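Local coordinates for protein type III pantothenate kinase (Campylobacter jejuni, PDB 2NRH) that probably phosphorylates pantothenate with ATP, the first step of coenzyme A biosynthesis, and works as a homodimer, at residues Phe64-Ile69 with Asp99-Ser104; Cys81-Asp86 with Lys192-Arg197; Asp27-Phe32 with Glu49-Gln54. The protein carries 2 engineered substitutions. All coordinates share one frame; numbering follows the deposited sequence.

Contact 1: residues Phe64-Ile69 with Asp99-Ser104; sequences FLFDTI and DIISNS
The apolar part of this contact is one meeting of F66 with I101. The two side chains come from opposite directions. CD1 of I101 lies at the edge of the F66 ring, near its plane, 3.8 Å from F66 CZ. F66 CE1 is next, 4.1 Å from I101 CD1. CG of F66 is anti to its backbone N (chi1 179°), and this sends the ring across to the strand. H106 meets the same ring with its plane turned by about 40°, and L73 and I78 also pack on F66.

The second touch is looser and lies at the surface. CB of D67 stands 4.1 Å from the backbone O of S104, a loose approach.

S104 belongs to the tight turn of a beta hairpin, which joins strands 95-102 and 105-113. Both lie in the sheet of strands 87-92, 95-102, 105-113, 171-174 and 188-190, where 105-113 is outermost within this chain. N103 and S104 both have left-handed backbone angles, as in a type I' turn. The sheet belongs to the ASKHA kinase fold. The loop 64-69 runs beside it, and D67 pairs with H106 through backbone hydrogen bonding.

One charged link lies close by. OD1 of D99 forms a salt bridge with R77, a predicted substrate-binding residue.

Contact 2: residues Cys81-Asp86 with Lys192-Arg197; sequences CYTIED and KLLIFR
T83 and I84 meet L194 and R197 without any ring between them; the flat groups stand at the margin. The ring of Y82 turns away from the helix segment 192-197. It makes a cation-pi contact with K201, further along the same helix, and an edge-to-face pair with F64. The guanidinium group of R197 also leads away from the contact.

The contact joins the loop between helix 75-81 and strand 87-92 to the start of the last helix, 194-204, in the ASKHA kinase fold. Segment 81-86 leaves helix 75-81 through a type I turn, C81 to I84, and leads into strand 87-92. Segment 192-197 opens helix 194-204, with L193 at the N-cap. This helix follows strand 188-190, outermost in its sheet within this chain. I195 and F196 touch the other sheet, the one that holds strand 4-8, so the helix start bridges both halves of the fold.

The buried part is apolar. CD1 of I84 faces both methyls of L194, 3.9 Å from L194 CD1 and equally far from L194 CD2. The side chains cross at about a right angle. V89 of strand 87-92 packs against both of them, and D91, the predicted potassium ligand, is about 7 Å from L194, side chain to side chain.

T83 lies toward the surface. Its methyl CG2 touches the backbone O of R197 at 3.5 Å and lies 4.0 Å from R197 CB. OG1 stands between the backbone N and the carbonyl carbon (chi1 57°), which turns it to the helix start. There one water spans the gap: it lies 2.6 Å from T83 OG1 and 2.7 Å from L194 O, to which it can donate.

Contact 3: residues Asp27-Phe32 with Glu49-Gln54; sequences DQFLEF and EHLKNQ
H50 lays its imidazole ring under the end of L30. The methyl CD2 of L30 sits 3.9 Å from the centroid of the H50 ring and only 5° off its normal, a CH-pi contact over one face. H50 has CG anti to the backbone N (chi1 177°), which carries the imidazole out toward helix 26-30. The opposite face carries Q54 NE2, displaced from the ring centre. That amide nitrogen is held by a hydrogen bond to H50 O (3.0 Å, N-H...O angle 158°). The ring is therefore flanked on both faces.

A water lies in the ring plane at the edge. It is 3.0 Å from H50 NE2 and donates to F29 O at 2.8 Å, so it ties the two helices together.

Helices 26-30 and 48-53 pack side by side on the sheet of strands 4-8, 12-16, 21-25, 38-42 and 57-59, part of the ASKHA fold. Helix 48-53 is the crossover of a beta-alpha-beta unit, between parallel strands 38-42 and 57-59.

The F29 side chain packs on the sheet, against C6, I8, A13 and F15. Its ring meets that of H50 obliquely, with centroids 6.0 Å apart. CD2 of L51 comes in at the edge of the F29 ring, 3.8 Å from F29 CZ.

Contact 3 comes first along the chain and closes before the other two open. Its helices, 26-30 and 48-53, lie on the sheet that holds strand 4-8. Its centre lies about 30 Å from that of contact 1 and about 26 Å from that of contact 2, and it touches neither. Contacts 1 and 2 alternate along the chain, with centres about 11 Å apart. They meet directly: S104 N lies 2.7 Å from E85 O, a probable hydrogen bond. Both sit by helix 75-81 and the sheet that holds strand 87-92. In the ASKHA fold the nucleotide site lies between two such domains. Helix 194-204 of contact 2 touches both sheets and so joins them.

Contact 1: residues Phe64-Ile69 with Asp99-Ser104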
loop_
_atom_site.group_PDB
_atom_site.type_symbol
_atom_site.label_atom_id
_atom_site.label_comp_id
_atom_site.label_asym_id
_atom_site.label_seq_id
_atom_site.Cartn_x
_atom_site.Cartn_y
_atom_site.Cartn_z
ATOM N N PHE B 64 -26.219 -11.480 -12.697
ATOM C CA PHE B 64 -25.066 -10.802 -13.289
ATOM C C PHE B 64 -24.332 -11.719 -14.244
ATOM O O PHE B 64 -23.677 -12.651 -13.802
ATOM C CB PHE B 64 -24.108 -10.295 -12.187
ATOM C CG PHE B 64 -24.457 -8.911 -11.660
ATOM C CD1 PHE B 64 -24.003 -7.767 -12.310
ATOM C CD2 PHE B 64 -25.249 -8.772 -10.547
ATOM C CE1 PHE B 64 -24.342 -6.531 -11.852
ATOM C CE2 PHE B 64 -25.617 -7.529 -10.084
ATOM C CZ PHE B 64 -25.156 -6.406 -10.724
ATOM N N LEU B 65 -24.410 -11.463 -15.549
ATOM C CA LEU B 65 -23.536 -12.181 -16.493
ATOM C C LEU B 65 -22.361 -11.295 -16.987
ATOM O O LEU B 65 -22.519 -10.252 -17.653
ATOM C CB LEU B 65 -24.343 -12.867 -17.629
ATOM C CG LEU B 65 -25.662 -13.606 -17.225
ATOM C CD1 LEU B 65 -26.221 -14.373 -18.351
ATOM C CD2 LEU B 65 -25.572 -14.528 -15.949
ATOM N N PHE B 66 -21.158 -11.724 -16.658
ATOM C CA PHE B 66 -20.025 -10.864 -16.742
ATOM C C PHE B 66 -18.856 -11.706 -17.165
ATOM O O PHE B 66 -18.550 -12.672 -16.529
ATOM C CB PHE B 66 -19.823 -10.226 -15.348
ATOM C CG PHE B 66 -18.659 -9.308 -15.257
ATOM C CD1 PHE B 66 -18.696 -8.064 -15.851
ATOM C CD2 PHE B 66 -17.535 -9.683 -14.532
ATOM C CE1 PHE B 66 -17.628 -7.215 -15.762
ATOM C CE2 PHE B 66 -16.497 -8.839 -14.411
ATOM C CZ PHE B 66 -16.518 -7.601 -15.053
ATOM N N ASP B 67 -18.204 -11.346 -18.257
ATOM C CA ASP B 67 -17.167 -12.203 -18.851
ATOM C C ASP B 67 -15.789 -11.978 -18.201
ATOM O O ASP B 67 -15.108 -11.043 -18.514
ATOM C CB ASP B 67 -17.129 -12.003 -20.383
ATOM C CG ASP B 67 -16.324 -13.096 -21.138
ATOM O OD1 ASP B 67 -15.540 -13.887 -20.542
ATOM O OD2 ASP B 67 -16.507 -13.166 -22.392
ATOM N N THR B 68 -15.430 -12.867 -17.280
ATOM C CA THR B 68 -14.166 -12.843 -16.464
ATOM C C THR B 68 -13.628 -14.290 -16.242
ATOM O O THR B 68 -14.400 -15.237 -16.268
ATOM C CB THR B 68 -14.392 -12.117 -15.028
ATOM O OG1 THR B 68 -13.135 -11.954 -14.364
ATOM C CG2 THR B 68 -15.243 -12.934 -14.114
ATOM N N ILE B 69 -12.330 -14.461 -16.009
ATOM C CA ILE B 69 -11.771 -15.757 -15.548
ATOM C C ILE B 69 -11.093 -15.615 -14.184
ATOM O O ILE B 69 -10.310 -16.498 -13.746
ATOM C CB ILE B 69 -10.702 -16.351 -16.512
ATOM C CG1 ILE B 69 -9.596 -15.342 -16.797
ATOM C CG2 ILE B 69 -11.360 -16.938 -17.767
ATOM C CD1 ILE B 69 -8.432 -15.937 -17.541
ATOM N N ASP B 99 -10.046 -2.512 -11.766
ATOM C CA ASP B 99 -10.444 -3.539 -12.758
ATOM C C ASP B 99 -10.432 -2.999 -14.195
ATOM O O ASP B 99 -10.806 -1.850 -14.475
ATOM C CB ASP B 99 -11.815 -4.105 -12.408
ATOM C CG ASP B 99 -11.779 -5.026 -11.168
ATOM O OD1 ASP B 99 -11.209 -6.145 -11.298
ATOM O OD2 ASP B 99 -12.325 -4.617 -10.090
ATOM N N ILE B 100 -10.032 -3.851 -15.118
ATOM C CA ILE B 100 -9.865 -3.414 -16.499
ATOM C C ILE B 100 -10.863 -4.046 -17.448
ATOM O O ILE B 100 -10.902 -5.265 -17.586
ATOM C CB ILE B 100 -8.396 -3.598 -16.986
ATOM C CG1 ILE B 100 -7.418 -2.777 -16.085
ATOM C CG2 ILE B 100 -8.262 -3.126 -18.453
ATOM C CD1 ILE B 100 -7.146 -3.347 -14.711
ATOM N N ILE B 101 -11.686 -3.195 -18.076
ATOM C CA ILE B 101 -12.693 -3.626 -19.037
ATOM C C ILE B 101 -12.334 -3.193 -20.480
ATOM O O ILE B 101 -11.882 -2.054 -20.766
ATOM C CB ILE B 101 -14.111 -3.121 -18.649
ATOM C CG1 ILE B 101 -14.377 -3.295 -17.119
ATOM C CG2 ILE B 101 -15.220 -3.790 -19.506
ATOM C CD1 ILE B 101 -14.467 -4.750 -16.596
ATOM N N SER B 102 -12.506 -4.143 -21.390
ATOM C CA SER B 102 -12.257 -3.892 -22.787
ATOM C C SER B 102 -13.283 -4.671 -23.519
ATOM O O SER B 102 -13.286 -5.885 -23.478
ATOM C CB SER B 102 -10.881 -4.337 -23.218
ATOM O OG SER B 102 -10.746 -4.117 -24.617
ATOM N N ASN B 103 -14.219 -3.951 -24.124
ATOM C CA ASN B 103 -15.153 -4.602 -24.966
ATOM C C ASN B 103 -16.106 -5.505 -24.195
ATOM O O ASN B 103 -16.484 -6.600 -24.665
ATOM C CB ASN B 103 -14.411 -5.372 -26.058
ATOM C CG ASN B 103 -15.014 -5.147 -27.400
ATOM O OD1 ASN B 103 -15.763 -5.986 -27.898
ATOM N ND2 ASN B 103 -14.777 -3.974 -27.958
ATOM N N SER B 104 -16.524 -4.999 -23.032
ATOM C CA SER B 104 -17.347 -5.736 -22.139
ATOM C C SER B 104 -16.658 -7.028 -21.679
ATOM O O SER B 104 -17.360 -7.982 -21.298
ATOM C CB SER B 104 -18.719 -6.096 -22.816
ATOM O OG SER B 104 -19.565 -4.971 -23.054
#

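Contact 2: residues Cys81-Asp86 with Lys192-Arg197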
loop_
_atom_site.group_PDB
_atom_site.type_symbol
_atom_site.label_atom_id
_atom_site.label_comp_id
_atom_site.label_asym_id
_atom_site.label_seq_id
_atom_site.Cartn_x
_atom_site.Cartn_y
_atom_site.Cartn_z
ATOM N N CYS B 81 -18.293 -2.693 -12.478
ATOM C CA CYS B 81 -17.832 -2.816 -13.869
ATOM C C CYS B 81 -18.977 -2.947 -14.869
ATOM O O CYS B 81 -18.785 -2.818 -16.072
ATOM C CB CYS B 81 -16.891 -4.011 -14.044
ATOM S SG CYS B 81 -15.314 -3.725 -13.254
ATOM N N TYR B 82 -20.147 -3.264 -14.363
ATOM C CA TYR B 82 -21.186 -3.800 -15.192
ATOM C C TYR B 82 -21.730 -2.807 -16.245
ATOM O O TYR B 82 -22.123 -3.248 -17.329
ATOM C CB TYR B 82 -22.344 -4.270 -14.324
ATOM C CG TYR B 82 -23.207 -5.314 -14.988
ATOM C CD1 TYR B 82 -22.635 -6.465 -15.534
ATOM C CD2 TYR B 82 -24.585 -5.165 -15.073
ATOM C CE1 TYR B 82 -23.390 -7.425 -16.128
ATOM C CE2 TYR B 82 -25.362 -6.158 -15.673
ATOM C CZ TYR B 82 -24.741 -7.277 -16.182
ATOM O OH TYR B 82 -25.468 -8.286 -16.744
ATOM N N THR B 83 -21.829 -1.503 -15.926
ATOM C CA THR B 83 -22.402 -0.550 -16.915
ATOM C C THR B 83 -21.299 0.007 -17.848
ATOM O O THR B 83 -21.532 0.911 -18.645
ATOM C CB THR B 83 -23.128 0.598 -16.261
ATOM O OG1 THR B 83 -22.228 1.262 -15.374
ATOM C CG2 THR B 83 -24.293 0.112 -15.502
ATOM N N ILE B 84 -20.105 -0.562 -17.733
ATOM C CA ILE B 84 -18.922 -0.095 -18.474
ATOM C C ILE B 84 -18.515 -1.087 -19.564
ATOM O O ILE B 84 -18.407 -2.279 -19.322
ATOM C CB ILE B 84 -17.768 0.317 -17.454
ATOM C CG1 ILE B 84 -18.184 1.650 -16.796
ATOM C CG2 ILE B 84 -16.398 0.491 -18.122
ATOM C CD1 ILE B 84 -18.085 1.673 -15.355
ATOM N N GLU B 85 -18.339 -0.562 -20.774
ATOM C CA GLU B 85 -17.983 -1.331 -21.972
ATOM C C GLU B 85 -16.494 -1.381 -22.136
ATOM O O GLU B 85 -15.957 -2.383 -22.547
ATOM C CB GLU B 85 -18.616 -0.692 -23.229
ATOM C CG GLU B 85 -20.166 -1.047 -23.468
ATOM C CD GLU B 85 -20.966 0.028 -24.314
ATOM O OE1 GLU B 85 -20.377 0.881 -25.069
ATOM O OE2 GLU B 85 -22.213 0.026 -24.187
ATOM N N ASP B 86 -15.840 -0.266 -21.864
ATOM C CA ASP B 86 -14.394 -0.118 -21.998
ATOM C C ASP B 86 -14.022 0.870 -20.943
ATOM O O ASP B 86 -14.736 1.876 -20.789
ATOM C CB ASP B 86 -14.002 0.503 -23.338
ATOM C CG ASP B 86 -14.413 -0.349 -24.495
ATOM O OD1 ASP B 86 -13.665 -1.315 -24.779
ATOM O OD2 ASP B 86 -15.501 -0.066 -25.077
ATOM N N LYS B 192 -20.352 8.268 -7.629
ATOM C CA LYS B 192 -20.625 7.683 -6.326
ATOM C C LYS B 192 -21.496 6.449 -6.439
ATOM O O LYS B 192 -21.428 5.557 -5.591
ATOM C CB LYS B 192 -21.345 8.727 -5.469
ATOM C CG LYS B 192 -21.739 8.298 -4.064
ATOM C CD LYS B 192 -22.477 9.431 -3.376
ATOM C CE LYS B 192 -22.498 9.217 -1.886
ATOM N NZ LYS B 192 -23.719 9.913 -1.299
ATOM N N LEU B 193 -22.316 6.406 -7.480
ATOM C CA LEU B 193 -23.307 5.367 -7.608
ATOM C C LEU B 193 -22.995 4.308 -8.652
ATOM O O LEU B 193 -23.908 3.676 -9.145
ATOM C CB LEU B 193 -24.679 5.968 -7.922
ATOM C CG LEU B 193 -25.261 7.141 -7.117
ATOM C CD1 LEU B 193 -26.404 7.774 -7.908
ATOM C CD2 LEU B 193 -25.765 6.747 -5.752
ATOM N N LEU B 194 -21.729 4.067 -8.970
ATOM C CA LEU B 194 -21.417 3.069 -9.993
ATOM C C LEU B 194 -22.087 1.694 -9.815
ATOM O O LEU B 194 -22.579 1.081 -10.784
ATOM C CB LEU B 194 -19.911 2.846 -10.121
ATOM C CG LEU B 194 -19.250 3.464 -11.317
ATOM C CD1 LEU B 194 -17.996 2.694 -11.595
ATOM C CD2 LEU B 194 -20.214 3.477 -12.597
ATOM N N ILE B 195 -22.063 1.218 -8.579
ATOM C CA ILE B 195 -22.485 -0.114 -8.231
ATOM C C ILE B 195 -23.996 -0.172 -8.380
ATOM O O ILE B 195 -24.512 -1.100 -8.975
ATOM C CB ILE B 195 -21.995 -0.489 -6.779
ATOM C CG1 ILE B 195 -20.520 -0.851 -6.815
ATOM C CG2 ILE B 195 -22.706 -1.677 -6.248
ATOM C CD1 ILE B 195 -19.962 -1.319 -5.486
ATOM N N PHE B 196 -24.692 0.818 -7.821
ATOM C CA PHE B 196 -26.154 0.876 -7.895
ATOM C C PHE B 196 -26.648 1.012 -9.329
ATOM O O PHE B 196 -27.791 0.647 -9.614
ATOM C CB PHE B 196 -26.702 2.046 -7.072
ATOM C CG PHE B 196 -26.719 1.811 -5.615
ATOM C CD1 PHE B 196 -27.381 0.710 -5.075
ATOM C CD2 PHE B 196 -26.080 2.706 -4.757
ATOM C CE1 PHE B 196 -27.391 0.483 -3.699
ATOM C CE2 PHE B 196 -26.083 2.500 -3.371
ATOM C CZ PHE B 196 -26.747 1.377 -2.840
ATOM N N ARG B 197 -25.822 1.579 -10.210
ATOM C CA ARG B 197 -26.098 1.583 -11.653
ATOM C C ARG B 197 -26.007 0.168 -12.292
ATOM O O ARG B 197 -26.854 -0.210 -13.101
ATOM C CB ARG B 197 -25.160 2.550 -12.396
ATOM C CG ARG B 197 -25.360 4.026 -12.069
ATOM C CD ARG B 197 -24.657 4.990 -13.106
ATOM N NE ARG B 197 -25.491 6.183 -13.359
ATOM C CZ ARG B 197 -25.485 6.915 -14.484
ATOM N NH1 ARG B 197 -24.669 6.632 -15.511
ATOM N NH2 ARG B 197 -26.300 7.960 -14.576
HETATM O O HOH W 1 -21.637 0.084 -13.157
#

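Contact 3: residues Asp27-Phe32 with Glu49-Gln54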
loop_
_atom_site.group_PDB
_atom_site.type_symbol
_atom_site.label_atom_id
_atom_site.label_comp_id
_atom_site.label_asym_id
_atom_site.label_seq_id
_atom_site.Cartn_x
_atom_site.Cartn_y
_atom_site.Cartn_z
ATOM N N ASP B 27 -24.432 -3.729 12.611
ATOM C CA ASP B 27 -25.399 -3.727 13.703
ATOM C C ASP B 27 -26.716 -3.059 13.297
ATOM O O ASP B 27 -27.804 -3.650 13.439
ATOM C CB ASP B 27 -24.811 -3.009 14.921
ATOM C CG ASP B 27 -23.640 -3.784 15.576
ATOM O OD1 ASP B 27 -23.509 -5.011 15.312
ATOM O OD2 ASP B 27 -22.847 -3.160 16.363
ATOM N N GLN B 28 -26.632 -1.848 12.752
ATOM C CA GLN B 28 -27.815 -1.155 12.223
ATOM C C GLN B 28 -28.508 -1.999 11.158
ATOM O O GLN B 28 -29.764 -2.073 11.100
ATOM C CB GLN B 28 -27.470 0.256 11.710
ATOM C CG GLN B 28 -27.135 1.269 12.886
ATOM C CD GLN B 28 -26.258 2.421 12.479
ATOM O OE1 GLN B 28 -25.826 2.536 11.320
ATOM N NE2 GLN B 28 -25.961 3.295 13.437
ATOM N N PHE B 29 -27.705 -2.654 10.311
ATOM C CA PHE B 29 -28.280 -3.357 9.205
ATOM C C PHE B 29 -29.096 -4.574 9.744
ATOM O O PHE B 29 -30.189 -4.924 9.249
ATOM C CB PHE B 29 -27.188 -3.831 8.224
ATOM C CG PHE B 29 -27.709 -4.834 7.192
ATOM C CD1 PHE B 29 -28.438 -4.400 6.102
ATOM C CD2 PHE B 29 -27.502 -6.185 7.359
ATOM C CE1 PHE B 29 -28.921 -5.275 5.176
ATOM C CE2 PHE B 29 -28.004 -7.115 6.411
ATOM C CZ PHE B 29 -28.711 -6.666 5.342
ATOM N N LEU B 30 -28.546 -5.210 10.754
ATOM C CA LEU B 30 -29.176 -6.401 11.271
ATOM C C LEU B 30 -30.568 -6.120 11.924
ATOM O O LEU B 30 -31.407 -7.022 12.007
ATOM C CB LEU B 30 -28.202 -7.125 12.223
ATOM C CG LEU B 30 -26.955 -7.702 11.528
ATOM C CD1 LEU B 30 -25.858 -8.089 12.516
ATOM C CD2 LEU B 30 -27.320 -8.889 10.663
ATOM N N GLU B 31 -30.807 -4.869 12.327
ATOM C CA GLU B 31 -32.043 -4.450 13.019
ATOM C C GLU B 31 -33.039 -3.780 12.100
ATOM O O GLU B 31 -34.101 -3.373 12.564
ATOM C CB GLU B 31 -31.754 -3.394 14.097
ATOM C CG GLU B 31 -30.889 -3.832 15.264
ATOM C CD GLU B 31 -31.470 -5.017 16.008
ATOM O OE1 GLU B 31 -32.693 -5.000 16.332
ATOM O OE2 GLU B 31 -30.690 -5.960 16.264
ATOM N N PHE B 32 -32.661 -3.581 10.840
ATOM C CA PHE B 32 -33.466 -2.916 9.853
ATOM C C PHE B 32 -34.659 -3.814 9.536
ATOM O O PHE B 32 -34.537 -5.039 9.401
ATOM C CB PHE B 32 -32.588 -2.687 8.625
ATOM C CG PHE B 32 -33.205 -1.832 7.530
ATOM C CD1 PHE B 32 -33.288 -0.459 7.652
ATOM C CD2 PHE B 32 -33.641 -2.414 6.333
ATOM C CE1 PHE B 32 -33.808 0.325 6.609
ATOM C CE2 PHE B 32 -34.184 -1.634 5.287
ATOM C CZ PHE B 32 -34.258 -0.271 5.425
ATOM N N GLU B 49 -26.757 -16.335 5.975
ATOM C CA GLU B 49 -27.887 -16.963 6.664
ATOM C C GLU B 49 -28.991 -15.939 6.979
ATOM O O GLU B 49 -30.192 -16.154 6.760
ATOM C CB GLU B 49 -27.376 -17.544 7.980
ATOM C CG GLU B 49 -27.404 -19.071 8.099
ATOM C CD GLU B 49 -28.542 -19.573 9.013
ATOM O OE1 GLU B 49 -29.732 -19.308 8.698
ATOM O OE2 GLU B 49 -28.241 -20.254 10.034
ATOM N N HIS B 50 -28.559 -14.822 7.543
ATOM C CA HIS B 50 -29.473 -13.765 7.850
ATOM C C HIS B 50 -30.270 -13.329 6.647
ATOM O O HIS B 50 -31.457 -13.127 6.749
ATOM C CB HIS B 50 -28.761 -12.563 8.449
ATOM C CG HIS B 50 -29.686 -11.414 8.709
ATOM N ND1 HIS B 50 -30.463 -11.333 9.845
ATOM C CD2 HIS B 50 -29.995 -10.325 7.956
ATOM C CE1 HIS B 50 -31.178 -10.218 9.800
ATOM N NE2 HIS B 50 -30.906 -9.586 8.667
ATOM N N LEU B 51 -29.613 -13.169 5.514
ATOM C CA LEU B 51 -30.279 -12.633 4.324
ATOM C C LEU B 51 -31.314 -13.603 3.822
ATOM O O LEU B 51 -32.389 -13.171 3.410
ATOM C CB LEU B 51 -29.284 -12.287 3.226
ATOM C CG LEU B 51 -28.407 -11.058 3.545
ATOM C CD1 LEU B 51 -27.142 -11.137 2.745
ATOM C CD2 LEU B 51 -29.142 -9.781 3.269
ATOM N N LYS B 52 -30.977 -14.904 3.889
ATOM C CA LYS B 52 -31.865 -16.004 3.495
ATOM C C LYS B 52 -33.133 -16.082 4.323
ATOM O O LYS B 52 -34.146 -16.525 3.842
ATOM C CB LYS B 52 -31.141 -17.332 3.589
ATOM C CG LYS B 52 -31.527 -18.272 2.466
ATOM C CD LYS B 52 -31.694 -19.767 2.892
ATOM C CE LYS B 52 -32.358 -20.598 1.754
ATOM N NZ LYS B 52 -33.890 -20.482 1.732
ATOM N N ASN B 53 -33.058 -15.641 5.570
ATOM C CA ASN B 53 -34.196 -15.606 6.468
ATOM C C ASN B 53 -35.113 -14.416 6.221
ATOM O O ASN B 53 -36.271 -14.450 6.642
ATOM C CB ASN B 53 -33.750 -15.656 7.945
ATOM C CG ASN B 53 -32.877 -16.879 8.266
ATOM O OD1 ASN B 53 -32.808 -17.843 7.488
ATOM N ND2 ASN B 53 -32.197 -16.835 9.401
ATOM N N GLN B 54 -34.613 -13.375 5.547
ATOM C CA GLN B 54 -35.420 -12.181 5.198
ATOM C C GLN B 54 -36.026 -12.389 3.825
ATOM O O GLN B 54 -35.341 -12.250 2.818
ATOM C CB GLN B 54 -34.578 -10.911 5.150
ATOM C CG GLN B 54 -33.660 -10.637 6.349
ATOM C CD GLN B 54 -34.282 -11.013 7.699
ATOM O OE1 GLN B 54 -35.315 -10.491 8.072
ATOM N NE2 GLN B 54 -33.625 -11.904 8.440
HETATM O O HOH W 2 -31.723 -6.834 7.810
#